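PDB 6M6T: 4-alpha-glucanotransferase from Streptococcus agalactiae, which is an amylomaltase, or disproportionating enzyme, a TIM-barrel protein that holds glycans in pockets of its fold. Local coordinates for residues 76-80 and 81-85; 147-150 and 151-155; 274-277 and 278-281; 297-300 and 301-305; 446-449 and 450-454. One frame throughout, in Å; residues are numbered along the deposited sequence.

How the contacts relate
Followed from the N terminus, the five contacts lie in series, each a local turn within one continuous piece of chain, so none nests within or crosses another. Contact 1 turns the chain out of helix 74-78, and contact 2 ends helix 140-152; both lie on the helical part of the fold, their centres about 28 Å apart. Contact 3 closes the bend between helices 268-273 and 277-289. Contact 4 follows with the loop from barrel strand 292-295 to strand 303-308, and it meets contact 3 through Trp-279 and Phe-301. Contact 5 closes the turn after barrel strand 443-447, its centre about 30 Å from that of contact 4.

Contact 1: 76-80 and 81-85; sequences LLTLE and GFISK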
# COMPACT_ATOMS: atom_id res chain seq x y z
N LEU A 76 -1.53 -19.87 -11.56
CA LEU A 76 -2.98 -19.73 -11.73
C LEU A 76 -3.34 -19.55 -13.19
O LEU A 76 -4.41 -20.01 -13.64
CB LEU A 76 -3.48 -18.56 -10.89
CG LEU A 76 -3.91 -18.89 -9.46
CD1 LEU A 76 -4.42 -17.63 -8.78
CD2 LEU A 76 -4.96 -19.98 -9.46
N LEU A 77 -2.46 -18.89 -13.95
CA LEU A 77 -2.66 -18.63 -15.37
C LEU A 77 -2.45 -19.88 -16.22
O LEU A 77 -3.12 -20.05 -17.25
CB LEU A 77 -1.71 -17.53 -15.85
CG LEU A 77 -2.15 -16.08 -15.75
CD1 LEU A 77 -1.31 -15.28 -16.73
CD2 LEU A 77 -3.64 -15.94 -16.03
N THR A 78 -1.51 -20.73 -15.81
CA THR A 78 -1.31 -22.01 -16.49
C THR A 78 -2.52 -22.90 -16.30
O THR A 78 -3.06 -23.44 -17.27
CB THR A 78 -0.04 -22.69 -15.97
OG1 THR A 78 1.11 -22.01 -16.49
CG2 THR A 78 -0.00 -24.17 -16.36
N LEU A 79 -3.01 -23.01 -15.07
CA LEU A 79 -4.16 -23.86 -14.78
C LEU A 79 -5.43 -23.41 -15.50
O LEU A 79 -6.47 -24.07 -15.40
CB LEU A 79 -4.41 -23.93 -13.26
CG LEU A 79 -3.60 -24.96 -12.47
CD1 LEU A 79 -2.08 -24.71 -12.45
CD2 LEU A 79 -4.15 -25.08 -11.04
N GLU A 80 -5.36 -22.30 -16.25
CA GLU A 80 -6.50 -21.74 -16.97
C GLU A 80 -6.49 -22.07 -18.46
O GLU A 80 -7.48 -21.80 -19.14
CB GLU A 80 -6.53 -20.21 -16.81
CG GLU A 80 -7.30 -19.70 -15.58
CD GLU A 80 -8.83 -19.74 -15.78
OE1 GLU A 80 -9.35 -19.01 -16.66
OE2 GLU A 80 -9.49 -20.52 -15.06
N GLY A 81 -5.40 -22.64 -18.97
CA GLY A 81 -5.29 -22.95 -20.38
C GLY A 81 -4.74 -21.83 -21.22
O GLY A 81 -4.88 -21.88 -22.45
N PHE A 82 -4.12 -20.84 -20.60
CA PHE A 82 -3.66 -19.60 -21.23
C PHE A 82 -2.17 -19.63 -21.54
O PHE A 82 -1.76 -19.32 -22.65
CB PHE A 82 -3.97 -18.42 -20.32
CG PHE A 82 -5.44 -18.11 -20.20
CD1 PHE A 82 -6.33 -18.60 -21.15
CD2 PHE A 82 -5.92 -17.34 -19.15
CE1 PHE A 82 -7.68 -18.32 -21.06
CE2 PHE A 82 -7.27 -17.04 -19.05
CZ PHE A 82 -8.15 -17.53 -20.00
N ILE A 83 -1.35 -19.98 -20.55
CA ILE A 83 0.04 -20.34 -20.81
C ILE A 83 0.24 -21.80 -20.41
O ILE A 83 -0.68 -22.45 -19.89
CB ILE A 83 1.02 -19.42 -20.05
CG1 ILE A 83 0.47 -19.02 -18.67
CG2 ILE A 83 1.32 -18.17 -20.86
CD1 ILE A 83 1.51 -18.39 -17.76
N SER A 84 1.43 -22.32 -20.67
CA SER A 84 1.97 -23.53 -20.07
C SER A 84 3.17 -23.14 -19.21
O SER A 84 3.54 -21.96 -19.13
CB SER A 84 2.36 -24.55 -21.15
OG SER A 84 3.76 -24.53 -21.40
N LYS A 85 3.79 -24.12 -18.54
CA LYS A 85 4.90 -23.81 -17.65
C LYS A 85 6.27 -24.02 -18.27
O LYS A 85 7.28 -23.66 -17.64
CB LYS A 85 4.77 -24.58 -16.30
CG LYS A 85 4.86 -26.07 -16.27
CD LYS A 85 4.62 -26.54 -14.81
CE LYS A 85 3.40 -25.86 -14.22
NZ LYS A 85 3.04 -26.44 -12.90
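The Schellman motif at the C-terminal end of helix 74-78 brings Leu-77, Thr-78 and Glu-80 against the residues that follow Gly-81. A type I beta turn runs from Thr-78 to Gly-81, closed by the bond from Gly-81 N to Thr-78 O, 3.0 Å long and almost straight at the hydrogen (175°). The donor stands above the plane of the Thr-78 carbonyl. Gly-81 has positive phi, and the chain then turns back along the last turn, bringing Ile-83 beside Thr-78. Glu-80 and Phe-82 lie alongside each other, pointing the same way. Glu-80 CB sits over one ring face in a CH-pi contact, 4.1 Å from the centroid of the Phe-82 ring. Farther out, Glu-80 OE1 comes within 3.7 Å of Phe-82 CE2, with the carboxylate steeply inclined to the ring. Leu-77 CD2 reaches the edge of the same ring, 4.1 Å from Phe-82 CD2, the two side chains crossing at about a right angle. Ile-83 places CG1 between its backbone N and carbonyl carbon (chi1 36°), which brings CD1 to 3.8 Å from Leu-77 CB. The backbone returns too, for Thr-78 CA makes a CA-H...O contact of 3.5 Å with Ile-83 O. Helix 105-122 packs on Leu-77 and Ile-83, while Thr-78 OG1 is hydrogen-bonded to Tyr-88 OH. The chemistry is thus divided: a backbone bond sets the turn, Leu-77, Phe-82 and Ile-83 pack by apolar contact, and the CB of Glu-80 adds to this surface while its carboxylate lies farther out.

Contact 2: 147-150 and 151-155; sequences MAIK and EHFGN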
# COMPACT_ATOMS: atom_id res chain seq x y z
N MET A 147 -0.79 3.72 -20.35
CA MET A 147 0.37 2.83 -20.35
C MET A 147 0.90 2.58 -21.76
O MET A 147 2.11 2.46 -21.96
CB MET A 147 0.03 1.50 -19.68
CG MET A 147 -0.20 1.61 -18.18
SD MET A 147 1.20 2.29 -17.24
CE MET A 147 2.61 1.51 -18.06
N ALA A 148 0.01 2.51 -22.75
CA ALA A 148 0.46 2.31 -24.11
C ALA A 148 1.24 3.52 -24.63
O ALA A 148 2.33 3.39 -25.19
CB ALA A 148 -0.74 2.00 -25.01
N ILE A 149 0.68 4.71 -24.46
CA ILE A 149 1.40 5.90 -24.89
C ILE A 149 2.72 6.00 -24.14
O ILE A 149 3.75 6.37 -24.72
CB ILE A 149 0.52 7.15 -24.71
CG1 ILE A 149 -0.80 6.99 -25.47
CG2 ILE A 149 1.24 8.38 -25.22
CD1 ILE A 149 -1.76 8.12 -25.25
N LYS A 150 2.73 5.65 -22.85
CA LYS A 150 3.96 5.72 -22.08
C LYS A 150 5.02 4.80 -22.66
O LYS A 150 6.20 5.17 -22.77
CB LYS A 150 3.67 5.37 -20.62
CG LYS A 150 4.89 5.39 -19.71
CD LYS A 150 4.48 5.36 -18.24
CE LYS A 150 5.69 5.54 -17.33
NZ LYS A 150 6.36 6.85 -17.52
N GLU A 151 4.61 3.60 -23.04
CA GLU A 151 5.57 2.65 -23.58
C GLU A 151 6.06 3.10 -24.95
O GLU A 151 7.25 2.95 -25.24
CB GLU A 151 4.96 1.25 -23.61
CG GLU A 151 5.10 0.51 -22.26
CD GLU A 151 4.14 -0.68 -22.06
OE1 GLU A 151 3.39 -1.04 -22.99
OE2 GLU A 151 4.15 -1.26 -20.94
N HIS A 152 5.17 3.70 -25.77
CA HIS A 152 5.60 4.18 -27.09
C HIS A 152 6.73 5.18 -26.95
O HIS A 152 7.75 5.08 -27.64
CB HIS A 152 4.43 4.80 -27.87
CG HIS A 152 4.85 5.42 -29.18
ND1 HIS A 152 4.10 6.40 -29.80
CD2 HIS A 152 5.92 5.21 -29.98
CE1 HIS A 152 4.70 6.76 -30.93
NE2 HIS A 152 5.81 6.06 -31.05
N PHE A 153 6.58 6.14 -26.04
CA PHE A 153 7.58 7.18 -25.82
C PHE A 153 8.76 6.68 -25.01
O PHE A 153 9.51 7.50 -24.46
CB PHE A 153 6.94 8.40 -25.16
CG PHE A 153 6.02 9.14 -26.07
CD1 PHE A 153 6.44 9.50 -27.35
CD2 PHE A 153 4.74 9.45 -25.68
CE1 PHE A 153 5.59 10.16 -28.21
CE2 PHE A 153 3.89 10.12 -26.54
CZ PHE A 153 4.31 10.47 -27.80
N GLY A 154 8.91 5.36 -24.92
CA GLY A 154 10.05 4.77 -24.27
C GLY A 154 9.99 4.78 -22.76
O GLY A 154 11.02 4.99 -22.11
N ASN A 155 8.81 4.54 -22.18
CA ASN A 155 8.62 4.55 -20.73
C ASN A 155 9.15 5.84 -20.14
O ASN A 155 9.93 5.84 -19.18
CB ASN A 155 9.29 3.35 -20.07
CG ASN A 155 8.57 2.04 -20.35
OD1 ASN A 155 7.34 1.98 -20.37
ND2 ASN A 155 9.35 0.99 -20.54
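Ile-149 and Phe-153, one helical turn apart, run side by side and point the same way, with Ile-149 CG2 against the CD2-CE2 side of the Phe-153 ring. The branch gets there because CG2 is the one anti to the backbone N, while CG1 is anti to the carbonyl carbon (chi1 -56°). Phe-153 N donates to Ile-149 O at 3.1 Å. The bonds from Glu-151 N to Met-147 O (3.0 Å) and from His-152 N to Ala-148 O (2.9 Å) precede it in the helix. Glu-151, extended beyond CG, passes close to the oxygen its own N bonds, its CG 3.6 Å from Met-147 O. At its far end OE1 is hydrogen-bonded to His-188, and OE2 forms a long, weak ion pair with Arg-110. Lys-150 leaves at roughly a right angle to Glu-151, and its NZ forms a salt bridge with Asp-224. Trp-161 meets the Phe-153 ring, and Tyr-177 touches both Ile-149 and Phe-153. The chain then turns at Gly-154, whose phi is positive. Gly-154 N bonds Glu-151 O at 2.9 Å, and Asn-155 N makes a weak bond to Lys-150 O, the pairing of a Schellman motif that ends helix 140-152.

Contact 3: 274-277 and 278-281; sequences SDFD and WWIY
Phe-276 is the N-cap residue of helix 277-289, and its carbonyl receives the first amides of that helix. It stands in a type I' beta turn, Ser-274 to Asp-277, that overlaps the Schellman motif ending helix 268-273, so a single short bend links two helices. Trp-278 comes first along the new helix. With CG anti to the backbone N (chi1 -177°), its indole leans over its neighbour, placing CZ3 4.1 Å above the plane of the Trp-279 ring, toward the rim. Trp-279 follows, its N making a weak, strongly bent bond to Phe-276 O. Its CD1 lies at the edge of the Phe-276 ring, 4.2 Å from Phe-276 CD1. Around this indole gather Trp-268, with its ring plane parallel, and Phe-301, edge-to-face, while Leu-327 of helix 324-335 touches both Phe-276 and Trp-279. Ile-280 makes the first regular helical bond: its N reaches Phe-276 O at 3.0 Å with an angle of 166° at the hydrogen. Its CG1 folds back alongside the same carbonyl, 3.5 Å from Phe-276 O, and its side chain touches Ile-331. Tyr-281 continues the pattern, its N donating to Asp-277 O at 3.1 Å. The Tyr-281 ring turns an edge to the preceding turn, with Trp-278 O in the ring plane and 3.7 Å from Tyr-281 CD2.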
# COMPACT_ATOMS: atom_id res chain seq x y z
N SER A 274 -16.66 20.50 -6.65
CA SER A 274 -17.17 19.35 -7.39
C SER A 274 -17.82 18.31 -6.49
O SER A 274 -18.12 17.20 -6.95
CB SER A 274 -16.06 18.69 -8.23
OG SER A 274 -14.91 18.36 -7.47
N ASP A 275 -18.07 18.67 -5.22
CA ASP A 275 -18.71 17.79 -4.25
C ASP A 275 -17.86 16.57 -3.93
O ASP A 275 -18.39 15.53 -3.55
CB ASP A 275 -20.11 17.39 -4.73
CG ASP A 275 -21.01 16.99 -3.60
OD1 ASP A 275 -20.53 17.05 -2.44
OD2 ASP A 275 -22.18 16.63 -3.85
N PHE A 276 -16.54 16.68 -4.11
CA PHE A 276 -15.59 15.59 -3.85
C PHE A 276 -15.90 14.32 -4.65
O PHE A 276 -15.51 13.21 -4.26
CB PHE A 276 -15.54 15.30 -2.35
CG PHE A 276 -15.18 16.48 -1.51
CD1 PHE A 276 -13.85 16.81 -1.30
CD2 PHE A 276 -16.16 17.25 -0.92
CE1 PHE A 276 -13.50 17.89 -0.52
CE2 PHE A 276 -15.82 18.33 -0.14
CZ PHE A 276 -14.49 18.65 0.06
N ASP A 277 -16.54 14.47 -5.81
CA ASP A 277 -16.86 13.37 -6.72
C ASP A 277 -15.75 12.32 -6.77
O ASP A 277 -15.97 11.13 -6.48
CB ASP A 277 -17.11 13.99 -8.12
CG ASP A 277 -17.69 13.00 -9.15
OD1 ASP A 277 -17.09 11.91 -9.42
OD2 ASP A 277 -18.75 13.35 -9.74
N TRP A 278 -14.54 12.76 -7.09
CA TRP A 278 -13.45 11.82 -7.30
C TRP A 278 -13.11 11.06 -6.03
O TRP A 278 -12.81 9.86 -6.08
CB TRP A 278 -12.22 12.57 -7.82
CG TRP A 278 -11.05 11.70 -8.16
CD1 TRP A 278 -10.99 10.72 -9.13
CD2 TRP A 278 -9.76 11.73 -7.53
NE1 TRP A 278 -9.74 10.15 -9.14
CE2 TRP A 278 -8.97 10.75 -8.17
CE3 TRP A 278 -9.20 12.48 -6.49
CZ2 TRP A 278 -7.64 10.51 -7.79
CZ3 TRP A 278 -7.89 12.24 -6.13
CH2 TRP A 278 -7.13 11.27 -6.78
N TRP A 279 -13.15 11.73 -4.88
CA TRP A 279 -12.83 11.08 -3.62
C TRP A 279 -13.89 10.06 -3.23
O TRP A 279 -13.58 9.01 -2.66
CB TRP A 279 -12.68 12.13 -2.53
CG TRP A 279 -11.33 12.75 -2.48
CD1 TRP A 279 -11.02 14.05 -2.75
CD2 TRP A 279 -10.10 12.10 -2.12
NE1 TRP A 279 -9.67 14.25 -2.58
CE2 TRP A 279 -9.08 13.07 -2.20
CE3 TRP A 279 -9.76 10.81 -1.75
CZ2 TRP A 279 -7.75 12.78 -1.92
CZ3 TRP A 279 -8.44 10.52 -1.47
CH2 TRP A 279 -7.46 11.50 -1.56
N ILE A 280 -15.16 10.38 -3.49
CA ILE A 280 -16.22 9.40 -3.24
C ILE A 280 -15.97 8.16 -4.07
O ILE A 280 -16.15 7.04 -3.60
CB ILE A 280 -17.60 10.00 -3.53
CG1 ILE A 280 -17.84 11.23 -2.64
CG2 ILE A 280 -18.70 8.95 -3.35
CD1 ILE A 280 -18.01 10.90 -1.21
N TYR A 281 -15.50 8.34 -5.30
CA TYR A 281 -15.21 7.20 -6.17
C TYR A 281 -14.00 6.41 -5.67
O TYR A 281 -14.02 5.16 -5.66
CB TYR A 281 -15.01 7.73 -7.59
CG TYR A 281 -14.13 6.93 -8.51
CD1 TYR A 281 -14.62 5.84 -9.20
CD2 TYR A 281 -12.82 7.31 -8.72
CE1 TYR A 281 -13.81 5.11 -10.06
CE2 TYR A 281 -12.00 6.61 -9.57
CZ TYR A 281 -12.50 5.51 -10.24
OH TYR A 281 -11.66 4.81 -11.10

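Contact 4: 297-300 and 301-305; sequences HFKG and FSDYW. With AC1 (4,6-dideoxy-4-{[(1S,4R,5S,6S)-4,5,6-trihydroxy-3-(hydroxymethyl)cyclohex-2-en-1-yl]amino}-alpha-D-glucopyranose), chain J.
Lys-299 O is gripped by three donors from the next residues, Ser-302 N, Ser-302 OG and Asp-303 N. The Asp-303 N bond is the straightest, 3.0 Å from Lys-299 O with 171° at the hydrogen, and it approaches nearly along the C=O axis. Ser-302 N, 2.9 Å from Lys-299 O, comes from above the carbonyl plane, whereas Ser-302 OG lies in that plane on a lone pair at 3.1 Å. The hydroxyl is there because it sits between the backbone N and carbonyl carbon of its own residue (chi1 80°). One residue earlier in the chain, Phe-298 O accepts from Phe-301 N at 2.9 Å, and that oxygen also lies in the plane of the Phe-301 ring, at its edge. Lys-299 bends at chi2, which carries its CE back to 3.7 Å from Asp-303 CB. Its ammonium ends on Tyr-347 O and in a cation-pi contact with Trp-319. His-297, whose N is hydrogen-bonded to Glu-343, belongs to the glycan pocket and turns a ring edge to AC1 O3B; the separation from ND1 is too short in the model to be trusted. Phe-301 meets Phe-328 edge-to-face. Three donors, two from Ser-302 and one from Asp-303 at the start of strand 303-308, thus satisfy the carbonyl of the buried Lys-299 and fix the turn two residues beyond the pocket histidine.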
# COMPACT_ATOMS: atom_id res chain seq x y z
N HIS A 297 -1.66 8.81 5.60
CA HIS A 297 -1.34 10.23 5.80
C HIS A 297 -2.60 11.07 6.02
O HIS A 297 -2.91 12.00 5.27
CB HIS A 297 -0.54 10.77 4.63
CG HIS A 297 0.06 12.11 4.89
ND1 HIS A 297 1.01 12.32 5.87
CD2 HIS A 297 -0.13 13.31 4.29
CE1 HIS A 297 1.38 13.59 5.86
NE2 HIS A 297 0.70 14.21 4.91
N PHE A 298 -3.32 10.71 7.08
CA PHE A 298 -4.56 11.39 7.44
C PHE A 298 -4.33 12.87 7.71
O PHE A 298 -5.23 13.70 7.51
CB PHE A 298 -5.16 10.67 8.67
CG PHE A 298 -6.64 10.81 8.79
CD1 PHE A 298 -7.48 10.21 7.87
CD2 PHE A 298 -7.19 11.54 9.84
CE1 PHE A 298 -8.85 10.34 7.98
CE2 PHE A 298 -8.55 11.67 9.97
CZ PHE A 298 -9.39 11.07 9.04
N LYS A 299 -3.12 13.22 8.18
CA LYS A 299 -2.77 14.62 8.38
C LYS A 299 -3.07 15.45 7.14
O LYS A 299 -3.57 16.58 7.24
CB LYS A 299 -1.29 14.72 8.75
CG LYS A 299 -0.82 16.14 9.11
CD LYS A 299 -1.84 16.87 10.00
CE LYS A 299 -1.54 18.33 10.07
NZ LYS A 299 -0.08 18.44 10.23
N GLY A 300 -2.82 14.88 5.96
CA GLY A 300 -3.02 15.57 4.70
C GLY A 300 -4.44 16.00 4.44
O GLY A 300 -4.66 16.80 3.52
N PHE A 301 -5.42 15.50 5.20
CA PHE A 301 -6.80 15.95 5.04
C PHE A 301 -7.15 17.12 5.95
O PHE A 301 -8.19 17.74 5.77
CB PHE A 301 -7.76 14.77 5.25
CG PHE A 301 -7.65 13.75 4.17
CD1 PHE A 301 -8.37 13.89 2.99
CD2 PHE A 301 -6.77 12.68 4.30
CE1 PHE A 301 -8.24 12.97 1.96
CE2 PHE A 301 -6.64 11.74 3.27
CZ PHE A 301 -7.38 11.89 2.11
N SER A 302 -6.29 17.45 6.92
CA SER A 302 -6.45 18.66 7.71
C SER A 302 -5.53 19.78 7.25
O SER A 302 -5.98 20.91 7.03
CB SER A 302 -6.21 18.35 9.20
OG SER A 302 -4.82 18.29 9.50
N ASP A 303 -4.24 19.48 7.08
CA ASP A 303 -3.21 20.45 6.70
C ASP A 303 -2.11 19.66 6.02
O ASP A 303 -1.48 18.82 6.67
CB ASP A 303 -2.64 21.18 7.93
CG ASP A 303 -3.60 22.18 8.56
OD1 ASP A 303 -3.96 23.15 7.86
OD2 ASP A 303 -3.96 22.01 9.76
N TYR A 304 -1.86 19.91 4.73
CA TYR A 304 -0.77 19.23 4.03
C TYR A 304 0.40 20.18 3.79
O TYR A 304 0.23 21.41 3.68
CB TYR A 304 -1.22 18.63 2.69
CG TYR A 304 -1.64 19.68 1.70
CD1 TYR A 304 -2.91 20.23 1.76
CD2 TYR A 304 -0.76 20.15 0.73
CE1 TYR A 304 -3.32 21.20 0.89
CE2 TYR A 304 -1.17 21.14 -0.16
CZ TYR A 304 -2.45 21.65 -0.07
OH TYR A 304 -2.90 22.62 -0.92
N TRP A 305 1.59 19.60 3.70
CA TRP A 305 2.81 20.36 3.46
C TRP A 305 3.06 20.47 1.96
O TRP A 305 3.04 19.46 1.25
CB TRP A 305 3.98 19.68 4.16
CG TRP A 305 5.26 20.37 3.97
CD1 TRP A 305 6.23 20.09 3.05
CD2 TRP A 305 5.75 21.49 4.73
NE1 TRP A 305 7.29 20.94 3.20
CE2 TRP A 305 7.02 21.81 4.23
CE3 TRP A 305 5.23 22.23 5.79
CZ2 TRP A 305 7.78 22.86 4.74
CZ3 TRP A 305 5.99 23.27 6.30
CH2 TRP A 305 7.25 23.57 5.78
C1 AC1 J . 7.95 11.16 13.11
O2 AC1 J . 8.92 13.14 12.09
C2 AC1 J . 8.45 11.81 11.82
C4A AC1 J . 3.54 9.39 7.01
C3 AC1 J . 7.30 11.93 10.86
O3 AC1 J . 7.82 12.54 9.68
C4 AC1 J . 6.74 10.54 10.54
N4A AC1 J . 5.54 10.63 9.71
C5 AC1 J . 6.32 9.83 11.81
O5 AC1 J . 7.41 9.81 12.79
C6 AC1 J . 5.86 8.41 11.43
C1B AC1 J . 5.78 10.75 8.26
C2B AC1 J . 4.57 11.44 7.71
O2B AC1 J . 4.38 12.62 8.49
C3B AC1 J . 3.37 10.55 7.91
O3B AC1 J . 2.19 11.21 7.48
O4 AC1 J . 2.46 8.46 7.25
C5B AC1 J . 4.80 8.79 7.19
C7B AC1 J . 5.89 9.47 7.73
C6B AC1 J . 4.99 7.37 6.69
O6B AC1 J . 3.72 6.73 6.80

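Contact 5: 446-449 and 450-454; sequences TCMQ and DLLDK
Cys-447, the N-cap residue, accepts a bond from Leu-451 N (3.3 Å to Cys-447 O, 162° at the hydrogen), and a Schellman motif ends the short helix at once, Lys-454 N reaching back to Gln-449 O at 3.1 Å and Asp-453 N to Asp-450 O. The apolar side chains meet next. Met-448 is bent at chi2, which brings SD to 3.8 Å from Leu-451 CD2, the two chains meeting at a slant. Its CG rests 4.2 Å from Leu-452 CD1. Thr-446 and Leu-451 cross at about a right angle, with CG2 of the threonine 4.1 Å from Leu-451 CB. All this stands where barrel strand 443-447, flanked in the parallel sheet by 6-10 and 389-392, passes into helix 448-451. Helix 27-38 packs on Met-448 through Phe-32 and Phe-35, and Leu-487 of helix 481-493 touches Leu-451. Among the polar side chains, Asp-450, its CG anti to the carbonyl carbon (chi1 -52°), leans back over the N-cap residue, OD2 lying 3.3 Å from Cys-447 CB. Its other oxygen, OD1, is hydrogen-bonded to Ile-401 N, and Gln-449 NE2 is hydrogen-bonded to Ser-458 O.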
# COMPACT_ATOMS: atom_id res chain seq x y z
N THR A 446 0.74 -7.51 13.82
CA THR A 446 2.09 -7.98 14.01
C THR A 446 2.82 -8.00 12.67
O THR A 446 2.29 -8.51 11.67
CB THR A 446 2.09 -9.37 14.64
OG1 THR A 446 1.50 -9.26 15.95
CG2 THR A 446 3.52 -9.92 14.73
N CYS A 447 4.00 -7.41 12.64
CA CYS A 447 4.79 -7.30 11.43
C CYS A 447 5.44 -8.64 11.17
O CYS A 447 6.27 -9.08 11.97
CB CYS A 447 5.86 -6.22 11.59
SG CYS A 447 5.47 -4.58 10.91
N MET A 448 5.08 -9.29 10.06
CA MET A 448 5.59 -10.64 9.82
C MET A 448 7.11 -10.73 9.96
O MET A 448 7.63 -11.82 10.26
CB MET A 448 5.14 -11.12 8.43
CG MET A 448 5.68 -12.50 8.01
SD MET A 448 5.06 -13.85 9.03
CE MET A 448 3.32 -13.68 8.79
N GLN A 449 7.83 -9.63 9.78
CA GLN A 449 9.27 -9.63 10.04
C GLN A 449 9.55 -10.05 11.47
O GLN A 449 10.31 -11.00 11.72
CB GLN A 449 9.87 -8.25 9.77
CG GLN A 449 10.23 -7.95 8.33
CD GLN A 449 9.05 -7.38 7.57
OE1 GLN A 449 7.88 -7.76 7.80
NE2 GLN A 449 9.34 -6.46 6.66
N ASP A 450 8.92 -9.36 12.43
CA ASP A 450 9.23 -9.54 13.85
C ASP A 450 8.72 -10.87 14.39
O ASP A 450 9.32 -11.44 15.30
CB ASP A 450 8.64 -8.38 14.65
CG ASP A 450 9.06 -7.03 14.08
OD1 ASP A 450 10.26 -6.90 13.73
OD2 ASP A 450 8.20 -6.12 13.98
N LEU A 451 7.62 -11.38 13.85
CA LEU A 451 7.18 -12.73 14.20
C LEU A 451 8.26 -13.77 13.93
O LEU A 451 8.43 -14.71 14.71
CB LEU A 451 5.90 -13.06 13.44
CG LEU A 451 5.36 -14.41 13.83
CD1 LEU A 451 4.30 -14.23 14.90
CD2 LEU A 451 4.80 -15.08 12.60
N LEU A 452 9.02 -13.61 12.85
CA LEU A 452 10.15 -14.50 12.57
C LEU A 452 11.47 -13.99 13.11
O LEU A 452 12.52 -14.58 12.79
CB LEU A 452 10.29 -14.73 11.06
CG LEU A 452 8.98 -14.90 10.31
CD1 LEU A 452 9.22 -14.67 8.81
CD2 LEU A 452 8.35 -16.26 10.58
N ASP A 453 11.46 -12.91 13.89
CA ASP A 453 12.67 -12.36 14.51
C ASP A 453 13.73 -12.03 13.46
O ASP A 453 14.86 -12.50 13.52
CB ASP A 453 13.22 -13.34 15.56
CG ASP A 453 14.11 -12.66 16.61
OD1 ASP A 453 13.67 -11.67 17.25
OD2 ASP A 453 15.26 -13.12 16.82
N LYS A 454 13.34 -11.15 12.46
CA LYS A 454 14.36 -10.91 11.44
C LYS A 454 15.19 -9.66 11.75
O LYS A 454 14.71 -8.75 12.45
CB LYS A 454 13.70 -10.77 10.06
CG LYS A 454 13.32 -12.10 9.42
CD LYS A 454 14.53 -13.01 9.29
CE LYS A 454 14.27 -14.17 8.33
NZ LYS A 454 14.13 -13.72 6.91